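Local coordinates for protein Cj0977 (Campylobacter jejuni, PDB 3BNV) that is a nonflagellar virulence factor of hot-dog fold, regulated by sigma28, and of unknown biochemical function, at residues L100-H111 and V123-M134. Sequence-based numbering, arbitrary orientation.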
# COMPACT_ATOMS: atom_id res chain seq x y z
N LEU A 100 9.51 -9.24 -0.06
CA LEU A 100 9.24 -10.26 -1.08
C LEU A 100 10.22 -10.19 -2.24
O LEU A 100 10.84 -9.15 -2.49
CB LEU A 100 7.82 -10.14 -1.60
CG LEU A 100 6.86 -10.97 -0.75
CD1 LEU A 100 6.76 -10.41 0.65
CD2 LEU A 100 5.49 -11.03 -1.37
N LYS A 101 10.35 -11.31 -2.94
CA LYS A 101 11.20 -11.44 -4.08
C LYS A 101 10.31 -11.76 -5.28
O LYS A 101 9.35 -12.53 -5.14
CB LYS A 101 12.19 -12.58 -3.80
CG LYS A 101 13.13 -12.89 -4.94
CD LYS A 101 14.58 -12.95 -4.48
CE LYS A 101 15.03 -14.33 -4.08
NZ LYS A 101 16.42 -14.28 -3.53
N LEU A 102 10.60 -11.18 -6.44
CA LEU A 102 9.82 -11.48 -7.65
C LEU A 102 9.75 -12.98 -7.87
O LEU A 102 10.78 -13.65 -7.85
CB LEU A 102 10.41 -10.79 -8.87
CG LEU A 102 9.77 -11.06 -10.23
CD1 LEU A 102 8.31 -10.73 -10.25
CD2 LEU A 102 10.48 -10.26 -11.27
N GLY A 103 8.55 -13.50 -8.07
CA GLY A 103 8.34 -14.94 -8.17
C GLY A 103 7.66 -15.52 -6.93
O GLY A 103 7.08 -16.60 -6.97
N ASP A 104 7.77 -14.82 -5.81
CA ASP A 104 7.11 -15.28 -4.59
C ASP A 104 5.61 -15.14 -4.72
O ASP A 104 5.12 -14.20 -5.35
CB ASP A 104 7.58 -14.47 -3.37
CG ASP A 104 8.90 -14.95 -2.82
OD1 ASP A 104 9.29 -16.09 -3.15
OD2 ASP A 104 9.54 -14.21 -2.05
N VAL A 105 4.86 -16.06 -4.11
CA VAL A 105 3.47 -15.78 -3.90
C VAL A 105 3.16 -15.64 -2.41
O VAL A 105 3.50 -16.48 -1.60
CB VAL A 105 2.51 -16.74 -4.66
CG1 VAL A 105 3.26 -17.75 -5.42
CG2 VAL A 105 1.48 -17.37 -3.72
N LEU A 106 2.52 -14.54 -2.07
CA LEU A 106 2.18 -14.24 -0.71
C LEU A 106 0.78 -14.77 -0.39
O LEU A 106 -0.16 -14.61 -1.18
CB LEU A 106 2.20 -12.74 -0.53
CG LEU A 106 1.83 -12.14 0.82
CD1 LEU A 106 2.92 -12.44 1.83
CD2 LEU A 106 1.68 -10.65 0.61
N GLU A 107 0.66 -15.42 0.76
CA GLU A 107 -0.62 -15.94 1.21
C GLU A 107 -1.10 -15.12 2.43
O GLU A 107 -0.47 -15.13 3.48
CB GLU A 107 -0.47 -17.42 1.52
CG GLU A 107 -0.05 -18.21 0.33
CD GLU A 107 0.10 -19.73 0.59
OE1 GLU A 107 1.27 -20.24 0.43
OE2 GLU A 107 -0.94 -20.38 0.95
N LEU A 108 -2.21 -14.39 2.29
CA LEU A 108 -2.70 -13.56 3.39
C LEU A 108 -3.96 -14.13 4.06
O LEU A 108 -4.82 -14.67 3.39
CB LEU A 108 -2.94 -12.13 2.90
CG LEU A 108 -1.79 -11.48 2.13
CD1 LEU A 108 -1.77 -11.81 0.64
CD2 LEU A 108 -1.81 -9.97 2.30
N GLU A 109 -4.04 -14.01 5.37
CA GLU A 109 -5.27 -14.31 6.09
C GLU A 109 -5.65 -13.11 6.93
O GLU A 109 -4.79 -12.48 7.55
CB GLU A 109 -5.15 -15.52 7.00
CG GLU A 109 -4.88 -16.78 6.28
CD GLU A 109 -4.78 -17.96 7.21
OE1 GLU A 109 -3.95 -18.86 6.93
OE2 GLU A 109 -5.54 -18.02 8.21
N ALA A 110 -6.94 -12.81 6.98
CA ALA A 110 -7.45 -11.67 7.76
C ALA A 110 -8.55 -12.11 8.70
O ALA A 110 -9.45 -12.85 8.31
CB ALA A 110 -7.97 -10.59 6.81
N HIS A 111 -8.48 -11.66 9.95
CA HIS A 111 -9.50 -11.99 10.94
C HIS A 111 -9.92 -10.71 11.62
O HIS A 111 -9.07 -9.99 12.16
CB HIS A 111 -8.94 -12.93 11.99
CG HIS A 111 -8.45 -14.23 11.45
ND1 HIS A 111 -9.23 -15.37 11.45
CD2 HIS A 111 -7.25 -14.58 10.93
CE1 HIS A 111 -8.53 -16.37 10.93
NE2 HIS A 111 -7.33 -15.92 10.63
N VAL A 123 -8.90 -5.28 12.15
CA VAL A 123 -8.65 -6.52 11.42
C VAL A 123 -7.19 -6.93 11.51
O VAL A 123 -6.29 -6.13 11.25
CB VAL A 123 -9.04 -6.34 9.94
CG1 VAL A 123 -8.74 -7.63 9.14
CG2 VAL A 123 -10.51 -5.95 9.83
N LYS A 124 -6.96 -8.17 11.90
CA LYS A 124 -5.61 -8.69 12.05
C LYS A 124 -5.25 -9.40 10.74
O LYS A 124 -5.98 -10.29 10.29
CB LYS A 124 -5.58 -9.63 13.27
CG LYS A 124 -4.40 -9.45 14.18
CD LYS A 124 -3.07 -9.60 13.39
CE LYS A 124 -1.80 -9.50 14.28
NZ LYS A 124 -1.28 -8.10 14.42
N VAL A 125 -4.18 -8.96 10.08
CA VAL A 125 -3.75 -9.57 8.83
C VAL A 125 -2.35 -10.17 8.98
O VAL A 125 -1.48 -9.59 9.64
CB VAL A 125 -3.69 -8.55 7.68
CG1 VAL A 125 -3.53 -9.26 6.35
CG2 VAL A 125 -4.93 -7.65 7.68
N VAL A 126 -2.13 -11.32 8.36
CA VAL A 126 -0.87 -12.02 8.47
C VAL A 126 -0.52 -12.51 7.07
O VAL A 126 -1.41 -12.93 6.34
CB VAL A 126 -1.02 -13.23 9.42
CG1 VAL A 126 -1.27 -14.46 8.63
CG2 VAL A 126 0.20 -13.42 10.21
N GLY A 127 0.75 -12.41 6.67
CA GLY A 127 1.17 -12.86 5.34
C GLY A 127 2.31 -13.88 5.37
O GLY A 127 3.26 -13.74 6.14
N HIS A 128 2.22 -14.90 4.53
CA HIS A 128 3.23 -15.93 4.47
C HIS A 128 3.76 -16.10 3.06
O HIS A 128 3.00 -15.96 2.09
CB HIS A 128 2.64 -17.28 4.88
CG HIS A 128 2.53 -17.47 6.36
ND1 HIS A 128 1.39 -17.16 7.06
CD2 HIS A 128 3.42 -17.94 7.26
CE1 HIS A 128 1.58 -17.43 8.34
NE2 HIS A 128 2.80 -17.91 8.49
N VAL A 129 5.05 -16.41 2.92
CA VAL A 129 5.52 -17.03 1.70
C VAL A 129 5.94 -18.42 2.09
O VAL A 129 6.87 -18.61 2.87
CB VAL A 129 6.75 -16.35 1.03
CG1 VAL A 129 7.18 -17.17 -0.15
CG2 VAL A 129 6.45 -14.91 0.58
N LYS A 130 5.27 -19.41 1.51
CA LYS A 130 5.39 -20.81 1.93
C LYS A 130 5.19 -20.86 3.44
O LYS A 130 4.15 -20.42 3.92
CB LYS A 130 6.71 -21.44 1.54
CG LYS A 130 7.14 -21.21 0.11
CD LYS A 130 6.85 -22.38 -0.76
CE LYS A 130 7.66 -22.28 -2.05
NZ LYS A 130 9.09 -22.72 -1.89
N GLU A 131 6.15 -21.37 4.20
CA GLU A 131 5.98 -21.42 5.66
C GLU A 131 6.53 -20.24 6.46
O GLU A 131 6.51 -20.27 7.69
CB GLU A 131 6.51 -22.71 6.29
CG GLU A 131 7.64 -23.50 5.60
CD GLU A 131 8.63 -22.67 4.83
OE1 GLU A 131 8.21 -21.99 3.88
OE2 GLU A 131 9.84 -22.73 5.15
N ILE A 132 7.01 -19.21 5.80
CA ILE A 132 7.63 -18.12 6.51
C ILE A 132 6.68 -16.93 6.66
O ILE A 132 6.13 -16.43 5.68
CB ILE A 132 8.92 -17.69 5.77
CG1 ILE A 132 9.96 -18.80 5.84
CG2 ILE A 132 9.51 -16.40 6.33
CD1 ILE A 132 11.16 -18.51 4.97
N LYS A 133 6.47 -16.49 7.89
CA LYS A 133 5.66 -15.31 8.13
C LYS A 133 6.46 -14.06 7.74
O LYS A 133 7.51 -13.79 8.29
CB LYS A 133 5.20 -15.25 9.59
CG LYS A 133 4.32 -14.05 9.90
CD LYS A 133 4.26 -13.77 11.40
CE LYS A 133 3.21 -14.65 12.08
NZ LYS A 133 2.62 -14.10 13.36
N MSE A 134 5.95 -13.31 6.77
CA MSE A 134 6.65 -12.17 6.17
C MSE A 134 6.07 -10.84 6.65
O MSE A 134 6.74 -9.80 6.65
CB MSE A 134 6.41 -12.15 4.65
CG MSE A 134 6.79 -13.39 3.91
SE MSE A 134 8.71 -13.90 3.91
CE MSE A 134 9.38 -12.66 2.50
O HOH W 1 3.06 -18.88 -0.55
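Strands 105-111 and 123-129 run antiparallel, their axes 4.5 Å apart and their directions 154° from each other, and three hydrogen-bonded pairs, E107 with H128, E109 with V126 and H111 with K124, give six N-H...O bonds. The bonds range from E107 N to H128 O at 2.7 Å to V126 N and E109 O at 3.0 Å. On the face bearing L108 and A110, A110 CB meets V123 CG1 at 3.8 Å and, less closely, V125 CG2. With CG anti to the backbone N (chi1 178°) and chi2 at 71°, L106 lays CD1 over the backbone of G127 and H128, 3.5 Å from H128 O. Beyond the E107-H128 pair, the side chains of V129 and D104 cross at about a right angle, both V129 methyls lying near the carboxylate, CG1 3.8 Å from D104 OD1, while D104 OD2 accepts K101 N within the type II turn 101-104. L100 CD1 touches CE of selenomethionine M134 at 3.9 Å. One water donates to V105 O and E107 OE1 and accepts K130 N, linking the strand start to the type II' turn 129-132. This hairpin lies mid-sheet between strands 46-52 and 132-143, and L100, L106, L108 and V123 pack against helix 67-82, the central helix wrapped by the sheet in the hot-dog fold.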